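Local coordinates for membrane protein, putative (Geobacter sulfurreducens PCA, PDB 2QYB), which is a GAF-domain piece of a putative membrane protein whose whole chain probably combines sodium:solute symport-like transport with phosphatase activity, its exact role being unknown, at residues R14-L25 against L148-V159; Y74-N82 against S116-S127. All coordinates share one frame; numbering follows the deposited sequence.

Contact 1 (R14-L25 against L148-V159)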
loop_
_atom_site.group_PDB
_atom_site.type_symbol
_atom_site.label_atom_id
_atom_site.label_comp_id
_atom_site.label_asym_id
_atom_site.label_seq_id
_atom_site.Cartn_x
_atom_site.Cartn_y
_atom_site.Cartn_z
ATOM N N ARG A 14 3.499 11.140 -10.042
ATOM C CA ARG A 14 2.258 11.712 -9.497
ATOM C C ARG A 14 1.252 10.629 -9.085
ATOM O O ARG A 14 0.607 10.756 -8.073
ATOM C CB ARG A 14 1.628 12.743 -10.473
ATOM C CG ARG A 14 2.308 14.129 -10.389
ATOM C CD ARG A 14 2.016 15.062 -11.613
ATOM N NE ARG A 14 0.609 15.111 -12.091
ATOM C CZ ARG A 14 0.179 14.641 -13.274
ATOM N NH1 ARG A 14 1.006 14.082 -14.158
ATOM N NH2 ARG A 14 -1.098 14.728 -13.583
ATOM N N THR A 15 1.155 9.558 -9.851
ATOM C CA THR A 15 0.327 8.428 -9.470
ATOM C C THR A 15 0.876 7.732 -8.207
ATOM O O THR A 15 0.120 7.375 -7.307
ATOM C CB THR A 15 0.232 7.451 -10.628
ATOM O OG1 THR A 15 -0.233 8.164 -11.776
ATOM C CG2 THR A 15 -0.722 6.273 -10.342
ATOM N N LEU A 16 2.183 7.582 -8.103
ATOM C CA LEU A 16 2.747 6.994 -6.890
ATOM C C LEU A 16 2.514 7.892 -5.681
ATOM O O LEU A 16 2.357 7.405 -4.577
ATOM C CB LEU A 16 4.238 6.694 -7.058
ATOM C CG LEU A 16 4.599 5.548 -8.025
ATOM C CD1 LEU A 16 6.113 5.553 -8.364
ATOM C CD2 LEU A 16 4.139 4.179 -7.462
ATOM N N ASP A 17 2.486 9.198 -5.897
ATOM C CA ASP A 17 2.118 10.142 -4.839
ATOM C C ASP A 17 0.641 10.052 -4.479
ATOM O O ASP A 17 0.256 10.166 -3.310
ATOM C CB ASP A 17 2.370 11.570 -5.284
ATOM C CG ASP A 17 3.805 11.905 -5.334
ATOM O OD1 ASP A 17 4.593 11.215 -4.678
ATOM O OD2 ASP A 17 4.144 12.910 -5.991
ATOM N N LEU A 18 -0.185 9.886 -5.493
ATOM C CA LEU A 18 -1.586 9.690 -5.265
ATOM C C LEU A 18 -1.835 8.497 -4.349
ATOM O O LEU A 18 -2.614 8.593 -3.428
ATOM C CB LEU A 18 -2.324 9.519 -6.596
ATOM C CG LEU A 18 -3.800 9.098 -6.503
ATOM C CD1 LEU A 18 -4.657 10.149 -5.748
ATOM C CD2 LEU A 18 -4.287 8.770 -7.934
ATOM N N GLN A 19 -1.143 7.391 -4.612
ATOM C CA GLN A 19 -1.227 6.179 -3.778
ATOM C C GLN A 19 -1.022 6.405 -2.273
ATOM O O GLN A 19 -1.765 5.875 -1.445
ATOM C CB GLN A 19 -0.193 5.190 -4.269
ATOM C CG GLN A 19 -0.321 3.824 -3.679
ATOM C CD GLN A 19 -1.607 3.088 -4.126
ATOM O OE1 GLN A 19 -1.806 2.813 -5.326
ATOM N NE2 GLN A 19 -2.476 2.762 -3.144
ATOM N N ILE A 20 0.015 7.158 -1.948
ATOM C CA ILE A 20 0.420 7.465 -0.582
ATOM C C ILE A 20 -0.613 8.358 0.086
ATOM O O ILE A 20 -0.942 8.165 1.258
ATOM C CB ILE A 20 1.803 8.199 -0.560
ATOM C CG1 ILE A 20 2.923 7.263 -1.069
ATOM C CG2 ILE A 20 2.112 8.719 0.856
ATOM C CD1 ILE A 20 4.211 7.974 -1.591
ATOM N N ILE A 21 -1.123 9.335 -0.663
ATOM C CA ILE A 21 -2.215 10.144 -0.191
ATOM C C ILE A 21 -3.391 9.221 0.207
ATOM O O ILE A 21 -3.891 9.308 1.351
ATOM C CB ILE A 21 -2.619 11.204 -1.260
ATOM C CG1 ILE A 21 -1.642 12.387 -1.277
ATOM C CG2 ILE A 21 -4.004 11.791 -0.999
ATOM C CD1 ILE A 21 -1.828 13.288 -2.495
HETATM N N MSE A 22 -3.807 8.317 -0.699
HETATM C CA MSE A 22 -4.973 7.437 -0.434
HETATM C C MSE A 22 -4.721 6.545 0.742
HETATM O O MSE A 22 -5.512 6.490 1.659
HETATM C CB MSE A 22 -5.326 6.556 -1.615
HETATM C CG MSE A 22 -5.696 7.324 -2.835
HETATM SE SE MSE A 22 -6.407 6.245 -4.369
HETATM C CE MSE A 22 -4.826 5.147 -4.878
ATOM N N ASP A 23 -3.612 5.828 0.708
ATOM C CA ASP A 23 -3.264 4.941 1.820
ATOM C C ASP A 23 -3.231 5.654 3.178
ATOM O O ASP A 23 -3.660 5.086 4.158
ATOM C CB ASP A 23 -1.901 4.258 1.551
ATOM C CG ASP A 23 -1.996 3.087 0.518
ATOM O OD1 ASP A 23 -3.009 2.893 -0.176
ATOM O OD2 ASP A 23 -1.028 2.344 0.401
ATOM N N ASP A 24 -2.655 6.861 3.231
ATOM C CA ASP A 24 -2.539 7.614 4.504
ATOM C C ASP A 24 -3.912 8.004 4.979
ATOM O O ASP A 24 -4.218 7.945 6.153
ATOM C CB ASP A 24 -1.686 8.904 4.371
ATOM C CG ASP A 24 -0.205 8.636 4.205
ATOM O OD1 ASP A 24 0.218 7.459 4.367
ATOM O OD2 ASP A 24 0.541 9.616 3.898
ATOM N N LEU A 25 -4.761 8.422 4.056
ATOM C CA LEU A 25 -6.110 8.826 4.453
ATOM C C LEU A 25 -6.899 7.683 5.044
ATOM O O LEU A 25 -7.498 7.836 6.071
ATOM C CB LEU A 25 -6.852 9.529 3.297
ATOM C CG LEU A 25 -6.377 11.006 3.113
ATOM C CD1 LEU A 25 -6.796 11.626 1.776
ATOM C CD2 LEU A 25 -6.821 11.914 4.267
ATOM N N LEU A 148 -14.330 13.046 3.075
ATOM C CA LEU A 148 -13.178 12.247 2.727
ATOM C C LEU A 148 -13.225 11.918 1.194
ATOM O O LEU A 148 -12.219 12.051 0.481
ATOM C CB LEU A 148 -13.141 10.967 3.606
ATOM C CG LEU A 148 -11.824 10.142 3.819
ATOM C CD1 LEU A 148 -12.127 8.706 4.111
ATOM C CD2 LEU A 148 -10.711 10.242 2.736
ATOM N N ALA A 149 -14.404 11.515 0.703
ATOM C CA ALA A 149 -14.563 10.971 -0.664
ATOM C C ALA A 149 -14.308 12.069 -1.704
ATOM O O ALA A 149 -13.698 11.814 -2.782
ATOM C CB ALA A 149 -15.973 10.292 -0.852
ATOM N N GLY A 150 -14.760 13.288 -1.367
ATOM C CA GLY A 150 -14.536 14.444 -2.213
ATOM C C GLY A 150 -13.075 14.848 -2.327
ATOM O O GLY A 150 -12.621 15.292 -3.395
ATOM N N GLN A 151 -12.344 14.701 -1.219
ATOM C CA GLN A 151 -10.910 15.039 -1.178
ATOM C C GLN A 151 -10.080 13.984 -1.932
ATOM O O GLN A 151 -9.070 14.328 -2.573
ATOM C CB GLN A 151 -10.419 15.220 0.262
ATOM C CG GLN A 151 -11.073 16.436 0.996
ATOM C CD GLN A 151 -10.185 17.041 2.092
ATOM O OE1 GLN A 151 -10.570 18.011 2.802
ATOM N NE2 GLN A 151 -8.979 16.478 2.235
ATOM N N LEU A 152 -10.539 12.718 -1.887
ATOM C CA LEU A 152 -9.987 11.673 -2.747
ATOM C C LEU A 152 -10.283 11.960 -4.220
ATOM O O LEU A 152 -9.396 11.880 -5.063
ATOM C CB LEU A 152 -10.535 10.283 -2.354
ATOM C CG LEU A 152 -10.027 9.707 -1.009
ATOM C CD1 LEU A 152 -11.020 8.657 -0.498
ATOM C CD2 LEU A 152 -8.614 9.140 -1.148
ATOM N N ALA A 153 -11.527 12.275 -4.533
ATOM C CA ALA A 153 -11.892 12.606 -5.914
ATOM C C ALA A 153 -10.989 13.722 -6.478
ATOM O O ALA A 153 -10.506 13.682 -7.650
ATOM C CB ALA A 153 -13.361 13.009 -6.007
ATOM N N GLN A 154 -10.742 14.712 -5.635
ATOM C CA GLN A 154 -9.915 15.807 -6.063
ATOM C C GLN A 154 -8.508 15.344 -6.407
ATOM O O GLN A 154 -7.970 15.706 -7.470
ATOM C CB GLN A 154 -9.851 16.887 -4.999
ATOM C CG GLN A 154 -9.192 18.138 -5.497
ATOM C CD GLN A 154 -9.909 18.713 -6.701
ATOM O OE1 GLN A 154 -10.761 19.595 -6.549
ATOM N NE2 GLN A 154 -9.590 18.202 -7.908
ATOM N N ALA A 155 -7.926 14.547 -5.503
ATOM C CA ALA A 155 -6.549 14.077 -5.645
ATOM C C ALA A 155 -6.364 13.224 -6.904
ATOM O O ALA A 155 -5.333 13.310 -7.571
ATOM C CB ALA A 155 -6.141 13.313 -4.411
ATOM N N VAL A 156 -7.349 12.386 -7.229
ATOM C CA VAL A 156 -7.276 11.546 -8.440
ATOM C C VAL A 156 -7.261 12.402 -9.714
ATOM O O VAL A 156 -6.368 12.269 -10.578
ATOM C CB VAL A 156 -8.462 10.563 -8.500
ATOM C CG1 VAL A 156 -8.540 9.887 -9.853
ATOM C CG2 VAL A 156 -8.340 9.523 -7.379
ATOM N N LYS A 157 -8.269 13.264 -9.826
ATOM C CA LYS A 157 -8.364 14.230 -10.905
ATOM C C LYS A 157 -7.053 15.012 -11.103
ATOM O O LYS A 157 -6.633 15.210 -12.246
ATOM C CB LYS A 157 -9.555 15.178 -10.686
ATOM C CG LYS A 157 -10.767 14.877 -11.611
ATOM C CD LYS A 157 -11.992 15.838 -11.376
ATOM C CE LYS A 157 -11.855 17.235 -12.010
ATOM N NZ LYS A 157 -12.596 18.198 -11.186
ATOM N N ILE A 158 -6.406 15.441 -10.011
ATOM C CA ILE A 158 -5.079 16.075 -10.114
ATOM C C ILE A 158 -4.190 15.249 -11.059
ATOM O O ILE A 158 -3.566 15.793 -11.950
ATOM C CB ILE A 158 -4.363 16.287 -8.711
ATOM C CG1 ILE A 158 -4.921 17.521 -7.973
ATOM C CG2 ILE A 158 -2.828 16.504 -8.887
ATOM C CD1 ILE A 158 -5.039 17.340 -6.440
ATOM N N VAL A 159 -4.136 13.941 -10.856
ATOM C CA VAL A 159 -3.440 13.048 -11.781
ATOM C C VAL A 159 -4.405 12.754 -12.935
ATOM O O VAL A 159 -4.049 12.870 -14.099
ATOM C CB VAL A 159 -3.033 11.719 -11.113
ATOM C CG1 VAL A 159 -2.112 10.947 -12.039
ATOM C CG2 VAL A 159 -2.378 11.960 -9.747
#
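Leu148 opens the contact by laying CD2 against CB of Leu25, 4.0 Å away. Its CG stands anti to the backbone N (chi1 -160°), which brings the end of the side chain nearer to helix 14-25 than its CB suggests. One turn on, Leu152 uses one methyl for two partners. Its CD2 lies 3.8 Å from CG of Met22, a selenomethionine, and the two side chains cross at about a right angle. The same CD2 also touches CD1 of Leu25. Met22 and Leu152 both rest on Ile40 of strand 37-43, so this part of the pair is seated on the sheet.

The small Ala155 faces helix 14-25. CD1 of Leu18 packs 3.7 Å from its CB and also lies against its carbonyl group. CG2 of Ile21 approaches that CB from the next turn. Val156 follows with CG2 at 4.1 Å from CD1 of Leu18, so this leucine branch touches two successive residues of helix 148-158.

Ile158 contributes its backbone. Arg14 NH2 donates to Ile158 O at 3.1 Å, nearly straight at 163°. The oxygen lies in the guanidinium plane and is met on a lone pair. A bend at chi3 of Arg14 turns the group onto it. Val159 divides its methyls: CG2 meets CB of Leu18, whereas CG1 lies 3.4 Å from OG1 of Thr15 and over one guanidinium face of Arg14. The Thr15 hydroxyl is hydrogen-bonded to Ile11 O.

The axes of the two segments run antiparallel at 169° and come within 9.8 Å of each other. This is the pairing of the N- and C-terminal helices on one face of the sheet, as in many GAF domains.

Contact 2 (Y74-N82 against S116-S127)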
loop_
_atom_site.group_PDB
_atom_site.type_symbol
_atom_site.label_atom_id
_atom_site.label_comp_id
_atom_site.label_asym_id
_atom_site.label_seq_id
_atom_site.Cartn_x
_atom_site.Cartn_y
_atom_site.Cartn_z
ATOM N N TYR A 74 -24.718 -3.976 -3.661
ATOM C CA TYR A 74 -24.804 -2.650 -3.000
ATOM C C TYR A 74 -23.775 -1.674 -3.563
ATOM O O TYR A 74 -24.057 -0.514 -3.736
ATOM C CB TYR A 74 -24.556 -2.739 -1.497
ATOM C CG TYR A 74 -25.554 -3.513 -0.687
ATOM C CD1 TYR A 74 -26.761 -2.947 -0.295
ATOM C CD2 TYR A 74 -25.265 -4.795 -0.250
ATOM C CE1 TYR A 74 -27.689 -3.658 0.480
ATOM C CE2 TYR A 74 -26.182 -5.506 0.518
ATOM C CZ TYR A 74 -27.396 -4.929 0.879
ATOM O OH TYR A 74 -28.295 -5.650 1.650
ATOM N N ILE A 75 -22.570 -2.172 -3.814
ATOM C CA ILE A 75 -21.482 -1.382 -4.365
ATOM C C ILE A 75 -21.717 -0.942 -5.829
ATOM O O ILE A 75 -21.430 0.186 -6.213
ATOM C CB ILE A 75 -20.150 -2.153 -4.240
ATOM C CG1 ILE A 75 -18.970 -1.229 -4.546
ATOM C CG2 ILE A 75 -20.157 -3.429 -5.145
ATOM C CD1 ILE A 75 -17.667 -1.802 -4.116
ATOM N N GLY A 76 -22.271 -1.824 -6.638
ATOM C CA GLY A 76 -22.678 -1.463 -7.998
ATOM C C GLY A 76 -23.804 -0.446 -8.005
ATOM O O GLY A 76 -23.862 0.422 -8.876
ATOM N N GLU A 77 -24.702 -0.560 -7.032
ATOM C CA GLU A 77 -25.838 0.339 -6.946
ATOM C C GLU A 77 -25.363 1.722 -6.520
ATOM O O GLU A 77 -25.853 2.719 -7.013
ATOM C CB GLU A 77 -26.914 -0.213 -5.985
ATOM C CG GLU A 77 -28.133 0.742 -5.687
ATOM C CD GLU A 77 -28.827 1.254 -6.948
ATOM O OE1 GLU A 77 -28.582 0.666 -8.022
ATOM O OE2 GLU A 77 -29.613 2.238 -6.881
ATOM N N ALA A 78 -24.385 1.782 -5.634
ATOM C CA ALA A 78 -23.835 3.070 -5.216
ATOM C C ALA A 78 -23.144 3.789 -6.370
ATOM O O ALA A 78 -23.298 5.001 -6.580
ATOM C CB ALA A 78 -22.870 2.870 -4.048
ATOM N N PHE A 79 -22.373 3.021 -7.124
ATOM C CA PHE A 79 -21.626 3.550 -8.243
ATOM C C PHE A 79 -22.545 3.979 -9.344
ATOM O O PHE A 79 -22.391 5.083 -9.872
ATOM C CB PHE A 79 -20.673 2.501 -8.800
ATOM C CG PHE A 79 -19.811 3.007 -9.900
ATOM C CD1 PHE A 79 -18.769 3.893 -9.632
ATOM C CD2 PHE A 79 -20.040 2.633 -11.196
ATOM C CE1 PHE A 79 -17.955 4.389 -10.655
ATOM C CE2 PHE A 79 -19.226 3.116 -12.230
ATOM C CZ PHE A 79 -18.176 3.983 -11.949
ATOM N N LEU A 80 -23.484 3.092 -9.696
ATOM C CA LEU A 80 -24.320 3.277 -10.875
ATOM C C LEU A 80 -25.399 4.345 -10.688
ATOM O O LEU A 80 -25.787 4.968 -11.647
ATOM C CB LEU A 80 -24.969 1.957 -11.308
ATOM C CG LEU A 80 -24.119 1.042 -12.201
ATOM C CD1 LEU A 80 -24.724 -0.405 -12.308
ATOM C CD2 LEU A 80 -23.948 1.661 -13.588
ATOM N N SER A 81 -25.896 4.495 -9.465
ATOM C CA SER A 81 -26.822 5.548 -9.118
ATOM C C SER A 81 -26.151 6.799 -8.556
ATOM O O SER A 81 -26.832 7.786 -8.287
ATOM C CB SER A 81 -27.774 5.067 -8.042
ATOM O OG SER A 81 -27.175 5.347 -6.774
ATOM N N ASN A 82 -24.834 6.759 -8.334
ATOM C CA ASN A 82 -24.132 7.872 -7.720
ATOM C C ASN A 82 -24.743 8.308 -6.377
ATOM O O ASN A 82 -24.950 9.465 -6.102
ATOM C CB ASN A 82 -24.010 9.034 -8.701
ATOM C CG ASN A 82 -22.986 10.078 -8.252
ATOM O OD1 ASN A 82 -22.041 9.765 -7.560
ATOM N ND2 ASN A 82 -23.195 11.313 -8.641
ATOM N N SER A 116 -16.542 11.114 -6.429
ATOM C CA SER A 116 -16.824 11.970 -7.556
ATOM C C SER A 116 -16.524 13.401 -7.194
ATOM O O SER A 116 -16.664 13.838 -6.050
ATOM C CB SER A 116 -18.298 11.888 -7.956
ATOM O OG SER A 116 -19.118 12.097 -6.816
ATOM N N ARG A 117 -16.115 14.133 -8.205
ATOM C CA ARG A 117 -16.131 15.565 -8.108
ATOM C C ARG A 117 -17.606 16.032 -8.154
ATOM O O ARG A 117 -18.461 15.395 -8.795
ATOM C CB ARG A 117 -15.299 16.124 -9.242
ATOM C CG ARG A 117 -14.888 17.516 -9.042
ATOM C CD ARG A 117 -13.794 17.677 -8.000
ATOM N NE ARG A 117 -13.361 19.088 -7.970
ATOM C CZ ARG A 117 -14.058 20.106 -7.439
ATOM N NH1 ARG A 117 -15.252 19.903 -6.866
ATOM N NH2 ARG A 117 -13.552 21.349 -7.471
ATOM N N LYS A 118 -17.894 17.119 -7.430
ATOM C CA LYS A 118 -19.229 17.751 -7.414
ATOM C C LYS A 118 -19.815 17.959 -8.815
ATOM O O LYS A 118 -19.241 18.681 -9.624
ATOM C CB LYS A 118 -19.159 19.121 -6.711
ATOM C CG LYS A 118 -20.527 19.763 -6.427
ATOM C CD LYS A 118 -20.429 20.979 -5.449
ATOM C CE LYS A 118 -20.407 22.355 -6.145
ATOM N NZ LYS A 118 -20.089 23.492 -5.179
ATOM N N GLY A 119 -20.963 17.334 -9.081
ATOM C CA GLY A 119 -21.653 17.467 -10.377
ATOM C C GLY A 119 -21.106 16.587 -11.500
ATOM O O GLY A 119 -21.458 16.774 -12.665
ATOM N N GLU A 120 -20.228 15.640 -11.156
ATOM C CA GLU A 120 -19.587 14.787 -12.144
ATOM C C GLU A 120 -19.794 13.341 -11.828
ATOM O O GLU A 120 -19.961 12.995 -10.680
ATOM C CB GLU A 120 -18.086 15.025 -12.193
ATOM C CG GLU A 120 -17.721 16.163 -13.074
ATOM C CD GLU A 120 -16.294 16.607 -12.865
ATOM O OE1 GLU A 120 -15.424 15.697 -12.696
ATOM O OE2 GLU A 120 -16.071 17.845 -12.852
ATOM N N PRO A 121 -19.731 12.495 -12.866
ATOM C CA PRO A 121 -19.989 11.097 -12.668
ATOM C C PRO A 121 -18.879 10.489 -11.811
ATOM O O PRO A 121 -17.726 10.846 -11.966
ATOM C CB PRO A 121 -20.005 10.505 -14.097
ATOM C CG PRO A 121 -19.765 11.651 -15.059
ATOM C CD PRO A 121 -19.368 12.837 -14.269
ATOM N N PRO A 122 -19.240 9.590 -10.899
ATOM C CA PRO A 122 -18.288 8.955 -10.035
ATOM C C PRO A 122 -17.284 8.154 -10.821
ATOM O O PRO A 122 -17.632 7.588 -11.871
ATOM C CB PRO A 122 -19.147 8.030 -9.153
ATOM C CG PRO A 122 -20.359 7.786 -9.916
ATOM C CD PRO A 122 -20.604 9.102 -10.639
ATOM N N PHE A 123 -16.056 8.150 -10.314
ATOM C CA PHE A 123 -14.993 7.358 -10.898
ATOM C C PHE A 123 -14.386 6.303 -9.963
ATOM O O PHE A 123 -13.387 5.659 -10.317
ATOM C CB PHE A 123 -13.916 8.249 -11.525
ATOM C CG PHE A 123 -13.317 9.267 -10.601
ATOM C CD1 PHE A 123 -13.596 10.620 -10.773
ATOM C CD2 PHE A 123 -12.427 8.902 -9.629
ATOM C CE1 PHE A 123 -13.024 11.575 -9.957
ATOM C CE2 PHE A 123 -11.853 9.861 -8.815
ATOM C CZ PHE A 123 -12.157 11.183 -8.976
ATOM N N GLY A 124 -15.046 6.119 -8.815
ATOM C CA GLY A 124 -14.711 5.112 -7.833
ATOM C C GLY A 124 -15.695 5.013 -6.675
ATOM O O GLY A 124 -16.680 5.744 -6.614
ATOM N N ILE A 125 -15.413 4.065 -5.773
ATOM C CA ILE A 125 -16.152 3.846 -4.531
ATOM C C ILE A 125 -15.208 3.774 -3.302
ATOM O O ILE A 125 -14.200 3.136 -3.326
ATOM C CB ILE A 125 -16.986 2.552 -4.613
ATOM C CG1 ILE A 125 -18.085 2.706 -5.689
ATOM C CG2 ILE A 125 -17.656 2.247 -3.300
ATOM C CD1 ILE A 125 -19.190 3.788 -5.383
ATOM N N LEU A 126 -15.566 4.468 -2.250
ATOM C CA LEU A 126 -14.968 4.306 -0.972
ATOM C C LEU A 126 -15.898 3.393 -0.183
ATOM O O LEU A 126 -17.020 3.772 0.056
ATOM C CB LEU A 126 -14.823 5.684 -0.276
ATOM C CG LEU A 126 -14.501 5.656 1.213
ATOM C CD1 LEU A 126 -13.139 4.927 1.434
ATOM C CD2 LEU A 126 -14.586 7.082 1.916
ATOM N N SER A 127 -15.427 2.197 0.183
ATOM C CA SER A 127 -16.208 1.194 0.929
ATOM C C SER A 127 -15.621 1.069 2.313
ATOM O O SER A 127 -14.412 0.949 2.443
ATOM C CB SER A 127 -16.136 -0.193 0.257
ATOM O OG SER A 127 -16.373 -0.126 -1.160
#
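Phe79 and Ile125 join helix 74-81 to strand 124-127 of the antiparallel GAF sheet. CD1 of Ile125 lies 3.9 Å from CB of Phe79 and also touches CB of Ala78. On its other branch, CG2 of Ile125 meets CG1 of Ile75. Ile75 reaches on with CD1 to OG of Ser127, 3.6 Å away. With chi1 at -176°, CG of Phe79 lies trans to its own N, and the ring comes to rest beside Pro122 and Gly124. Gly124 N sits at the ring edge, in plane, 3.9 Å from CE1 of Phe79.

Asn82 lies across Pro122, its OD1 3.5 Å from CD of the proline. With an alanine in place of Asn82 the amide against CD and CG of Pro122 is gone, which would probably open a gap beside that ring.

Further out, a Schellman motif ends the helix at Asn82, whose phi is positive. Phe123 and Gly124 form a classic beta bulge facing Ile115, next to the Phe79 ring edge. Pro69 and Val43 also touch Phe79. At the helix end, Glu77 O accepts from both N and OG of Ser81, which come from opposite faces of its plane, the hydroxyl at 3.0 Å.

In the fold
The two contacts lie within one GAF domain, their centres about 16 Å apart. Contact 2 is nested along the chain inside the loop closed by contact 1: helix 10-32 comes first, then helix 74-81, strand 124-130 and helix 139-158. The last two follow each other in the chain and tie the contacts together. Strand 124-130 is central in the five-stranded sheet, with Ile125 serving helix 74-81 and Leu126 touching Leu148 of helix 139-158. Phe123 packs on Ala153 and Val156. The sheet is therefore covered by helices on both faces. Segment 14-25 itself also meets the second subunit: Asp17 forms a salt bridge with Arg52 of that subunit.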